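Side-chain contact in fucoxanthin chlorophyll a/c-binding protein Lhcq11 (Chaetoceros gracilis, PDB 6L4U), which probably harvests light as an antenna protein, binding chlorophylls a and c together with carotenoids and passing excitation energy on to a photosystem: residues L92-H97 / H164-H169. Residues are numbered along the deposited sequence; the frame is centred on the assembly and turned at random.
Sequences LAWYRH and HDELFH. With KC1 (Chlorophyll c1), chain B.
Trp94 and Glu166 reach toward each other from two helices whose nearest CA atoms, of His97 and Glu166, are 11.3 Å apart, showing how helices that touch through a few side-chain ends (105 Å² buried in all) can hold a chlorophyll c1 jointly. The tight packing is against the pigment. Glu166 OE1 is 2.2 Å from the magnesium and is its protein ligand, the side chain running extended beyond CG. With CG anti to the backbone N (chi1 -178°), the indole of Trp94 reaches the same face of the macrocycle as the carboxylate, at the rim: CH2 comes within 3.4 Å of chlorophyll CAB, and methyl CMB lies 3.9 Å above the indole plane, displaced toward the ring's rim. NE1 is hydrogen-bonded to the ester carbonyl oxygen O1A of a chlorophyll a. Replacing the indole with an alanine is likely to strip packing from the CAB side of the chlorophyll c1 and leave O1A without its N-H donor.

Between the helices themselves, Glu166 OE2 approaches Trp94 CZ3 only loosely, 4.4 Å away at the ring edge. His97 CE1 and His169 NE2 come closer, 3.6 Å, but their rings meet obliquely, planes at 69°. Tyr178 stacks on His97 and packs edge-to-face with His169, whose ND1 is hydrogen-bonded to Lys186 NZ; the whole contact is buried, without a solvent side. A helix carboxylate binding chlorophyll magnesium between transmembrane helices is characteristic of the chlorophyll a/b-binding fold, here in its fucoxanthin chlorophyll a/c form.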
loop_
_atom_site.group_PDB
_atom_site.type_symbol
_atom_site.label_atom_id
_atom_site.label_comp_id
_atom_site.label_asym_id
_atom_site.label_seq_id
_atom_site.Cartn_x
_atom_site.Cartn_y
_atom_site.Cartn_z
ATOM N N LEU Y 92 -12.474 -38.953 55.767
ATOM C CA LEU Y 92 -13.081 -40.150 56.331
ATOM C C LEU Y 92 -14.566 -39.960 56.604
ATOM O O LEU Y 92 -15.327 -40.933 56.572
ATOM C CB LEU Y 92 -12.356 -40.552 57.614
ATOM C CG LEU Y 92 -12.552 -41.990 58.087
ATOM C CD1 LEU Y 92 -12.393 -42.963 56.936
ATOM C CD2 LEU Y 92 -11.590 -42.327 59.201
ATOM N N ALA Y 93 -14.994 -38.722 56.865
ATOM C CA ALA Y 93 -16.415 -38.449 57.032
ATOM C C ALA Y 93 -17.166 -38.592 55.718
ATOM O O ALA Y 93 -18.341 -38.974 55.715
ATOM C CB ALA Y 93 -16.617 -37.050 57.610
ATOM N N TRP Y 94 -16.509 -38.295 54.596
ATOM C CA TRP Y 94 -17.111 -38.569 53.298
ATOM C C TRP Y 94 -17.187 -40.065 53.032
ATOM O O TRP Y 94 -18.110 -40.526 52.353
ATOM C CB TRP Y 94 -16.321 -37.872 52.193
ATOM C CG TRP Y 94 -16.906 -38.075 50.840
ATOM C CD1 TRP Y 94 -16.500 -38.968 49.897
ATOM C CD2 TRP Y 94 -18.023 -37.382 50.282
ATOM N NE1 TRP Y 94 -17.290 -38.870 48.781
ATOM C CE2 TRP Y 94 -18.234 -37.901 48.991
ATOM C CE3 TRP Y 94 -18.865 -36.370 50.746
ATOM C CZ2 TRP Y 94 -19.251 -37.442 48.161
ATOM C CZ3 TRP Y 94 -19.869 -35.914 49.924
ATOM C CH2 TRP Y 94 -20.059 -36.453 48.648
ATOM N N TYR Y 95 -16.236 -40.833 53.566
ATOM C CA TYR Y 95 -16.289 -42.282 53.422
ATOM C C TYR Y 95 -17.417 -42.875 54.254
ATOM O O TYR Y 95 -18.023 -43.877 53.863
ATOM C CB TYR Y 95 -14.952 -42.906 53.826
ATOM C CG TYR Y 95 -13.793 -42.640 52.892
ATOM C CD1 TYR Y 95 -13.994 -42.142 51.612
ATOM C CD2 TYR Y 95 -12.489 -42.896 53.297
ATOM C CE1 TYR Y 95 -12.932 -41.900 50.770
ATOM C CE2 TYR Y 95 -11.422 -42.659 52.459
ATOM C CZ TYR Y 95 -11.649 -42.161 51.198
ATOM O OH TYR Y 95 -10.587 -41.923 50.360
ATOM N N ARG Y 96 -17.716 -42.275 55.409
ATOM C CA ARG Y 96 -18.773 -42.812 56.258
ATOM C C ARG Y 96 -20.149 -42.422 55.738
ATOM O O ARG Y 96 -21.082 -43.233 55.776
ATOM C CB ARG Y 96 -18.582 -42.339 57.698
ATOM C CG ARG Y 96 -19.623 -42.853 58.685
ATOM C CD ARG Y 96 -19.788 -44.366 58.620
ATOM N NE ARG Y 96 -18.733 -45.070 59.337
ATOM C CZ ARG Y 96 -18.278 -46.269 58.997
ATOM N NH1 ARG Y 96 -18.788 -46.901 57.949
ATOM N NH2 ARG Y 96 -17.315 -46.837 59.707
ATOM N N HIS Y 97 -20.296 -41.184 55.254
ATOM C CA HIS Y 97 -21.580 -40.745 54.720
ATOM C C HIS Y 97 -21.943 -41.492 53.449
ATOM O O HIS Y 97 -23.120 -41.788 53.219
ATOM C CB HIS Y 97 -21.564 -39.241 54.451
ATOM C CG HIS Y 97 -22.919 -38.662 54.184
ATOM N ND1 HIS Y 97 -23.610 -37.926 55.124
ATOM C CD2 HIS Y 97 -23.717 -38.717 53.093
ATOM C CE1 HIS Y 97 -24.772 -37.553 54.621
ATOM N NE2 HIS Y 97 -24.861 -38.018 53.388
ATOM N N HIS Y 164 -31.843 -30.927 48.847
ATOM C CA HIS Y 164 -32.240 -30.455 50.163
ATOM C C HIS Y 164 -31.670 -31.304 51.292
ATOM O O HIS Y 164 -31.742 -30.878 52.447
ATOM C CB HIS Y 164 -33.766 -30.396 50.256
ATOM C CG HIS Y 164 -34.372 -29.263 49.483
ATOM N ND1 HIS Y 164 -34.746 -29.383 48.162
ATOM C CD2 HIS Y 164 -34.673 -27.993 49.845
ATOM C CE1 HIS Y 164 -35.245 -28.233 47.743
ATOM N NE2 HIS Y 164 -35.218 -27.375 48.746
ATOM N N ASP Y 165 -31.120 -32.485 50.991
ATOM C CA ASP Y 165 -30.329 -33.215 51.979
ATOM C C ASP Y 165 -29.127 -32.393 52.411
ATOM O O ASP Y 165 -29.013 -32.004 53.579
ATOM C CB ASP Y 165 -29.865 -34.552 51.401
ATOM C CG ASP Y 165 -29.654 -35.613 52.459
ATOM O OD1 ASP Y 165 -29.451 -35.261 53.640
ATOM O OD2 ASP Y 165 -29.671 -36.807 52.098
ATOM N N GLU Y 166 -28.238 -32.086 51.463
ATOM C CA GLU Y 166 -27.056 -31.281 51.735
ATOM C C GLU Y 166 -27.398 -29.849 52.116
ATOM O O GLU Y 166 -26.605 -29.204 52.812
ATOM C CB GLU Y 166 -26.143 -31.281 50.513
ATOM C CG GLU Y 166 -25.560 -32.633 50.164
ATOM C CD GLU Y 166 -24.220 -32.521 49.468
ATOM O OE1 GLU Y 166 -23.885 -31.417 48.990
ATOM O OE2 GLU Y 166 -23.501 -33.536 49.403
ATOM N N LEU Y 167 -28.551 -29.340 51.680
ATOM C CA LEU Y 167 -28.968 -27.994 52.057
ATOM C C LEU Y 167 -29.370 -27.933 53.527
ATOM O O LEU Y 167 -28.906 -27.058 54.265
ATOM C CB LEU Y 167 -30.116 -27.529 51.159
ATOM C CG LEU Y 167 -30.445 -26.034 51.155
ATOM C CD1 LEU Y 167 -30.758 -25.567 49.750
ATOM C CD2 LEU Y 167 -31.612 -25.722 52.074
ATOM N N PHE Y 168 -30.236 -28.850 53.968
ATOM C CA PHE Y 168 -30.624 -28.875 55.374
ATOM C C PHE Y 168 -29.503 -29.404 56.256
ATOM O O PHE Y 168 -29.530 -29.183 57.471
ATOM C CB PHE Y 168 -31.879 -29.724 55.589
ATOM C CG PHE Y 168 -33.083 -29.253 54.824
ATOM C CD1 PHE Y 168 -33.261 -27.916 54.520
ATOM C CD2 PHE Y 168 -34.054 -30.157 54.420
ATOM C CE1 PHE Y 168 -34.367 -27.500 53.817
ATOM C CE2 PHE Y 168 -35.162 -29.734 53.710
ATOM C CZ PHE Y 168 -35.317 -28.403 53.417
ATOM N N HIS Y 169 -28.533 -30.108 55.667
ATOM C CA HIS Y 169 -27.300 -30.431 56.378
ATOM C C HIS Y 169 -26.526 -29.170 56.736
ATOM O O HIS Y 169 -25.842 -29.125 57.760
ATOM C CB HIS Y 169 -26.431 -31.354 55.525
ATOM C CG HIS Y 169 -26.586 -32.807 55.846
ATOM N ND1 HIS Y 169 -26.195 -33.347 57.051
ATOM C CD2 HIS Y 169 -27.083 -33.834 55.119
ATOM C CE1 HIS Y 169 -26.444 -34.643 57.052
ATOM N NE2 HIS Y 169 -26.987 -34.964 55.892
HETATM N NB KC1 B . -20.867 -31.433 47.570
HETATM N ND KC1 B . -24.202 -29.263 48.365
HETATM C C1A KC1 B . -21.791 -28.359 50.281
HETATM C C1B KC1 B . -19.774 -31.569 48.316
HETATM C C1C KC1 B . -23.200 -31.980 45.649
HETATM C C1D KC1 B . -25.538 -29.140 47.860
HETATM C C2A KC1 B . -20.690 -27.829 51.190
HETATM C C2B KC1 B . -18.870 -32.682 47.925
HETATM C C2C KC1 B . -24.055 -32.125 44.440
HETATM C C2D KC1 B . -26.361 -28.069 48.465
HETATM C C3A KC1 B . -19.549 -28.781 50.882
HETATM C C3B KC1 B . -19.620 -33.280 46.802
HETATM C C3C KC1 B . -25.262 -31.364 44.800
HETATM C C3D KC1 B . -25.370 -27.503 49.421
HETATM C C4A KC1 B . -20.217 -29.645 49.867
HETATM C C4B KC1 B . -20.824 -32.415 46.669
HETATM C C4C KC1 B . -24.948 -30.886 46.168
HETATM C C4D KC1 B . -24.200 -28.239 49.299
HETATM C CAA KC1 B . -20.883 -27.889 52.702
HETATM C CAB KC1 B . -19.251 -34.444 45.968
HETATM C CAC KC1 B . -26.513 -31.131 43.990
HETATM C CAD KC1 B . -25.144 -26.478 50.468
HETATM C CBA KC1 B . -20.984 -26.512 53.354
HETATM C CBB KC1 B . -18.933 -34.276 44.699
HETATM C CBC KC1 B . -26.229 -29.923 43.123
HETATM C CBD KC1 B . -23.759 -26.591 50.953
HETATM C CED KC1 B . -22.428 -22.971 51.020
HETATM C CGA KC1 B . -19.670 -25.771 53.391
HETATM C CGD KC1 B . -23.067 -25.327 50.540
HETATM C CHA KC1 B . -23.162 -27.735 50.214
HETATM C CHB KC1 B . -19.450 -30.614 49.375
HETATM C CHC KC1 B . -21.875 -32.629 45.663
HETATM C CHD KC1 B . -25.986 -30.066 46.823
HETATM C CMA KC1 B . -18.394 -28.043 50.211
HETATM C CMB KC1 B . -17.563 -33.115 48.522
HETATM C CMC KC1 B . -23.778 -32.856 43.152
HETATM C CMD KC1 B . -27.762 -27.554 48.288
HETATM N NA KC1 B . -21.479 -29.361 49.539
HETATM N NC KC1 B . -23.723 -31.234 46.645
HETATM O O1A KC1 B . -19.655 -24.574 53.622
HETATM O O1D KC1 B . -22.535 -25.240 49.447
HETATM O O2A KC1 B . -18.408 -26.454 53.164
HETATM O O2D KC1 B . -23.016 -24.195 51.448
HETATM O OBD KC1 B . -25.987 -25.602 50.873
HETATM MG MG KC1 B . -22.457 -30.200 47.910
#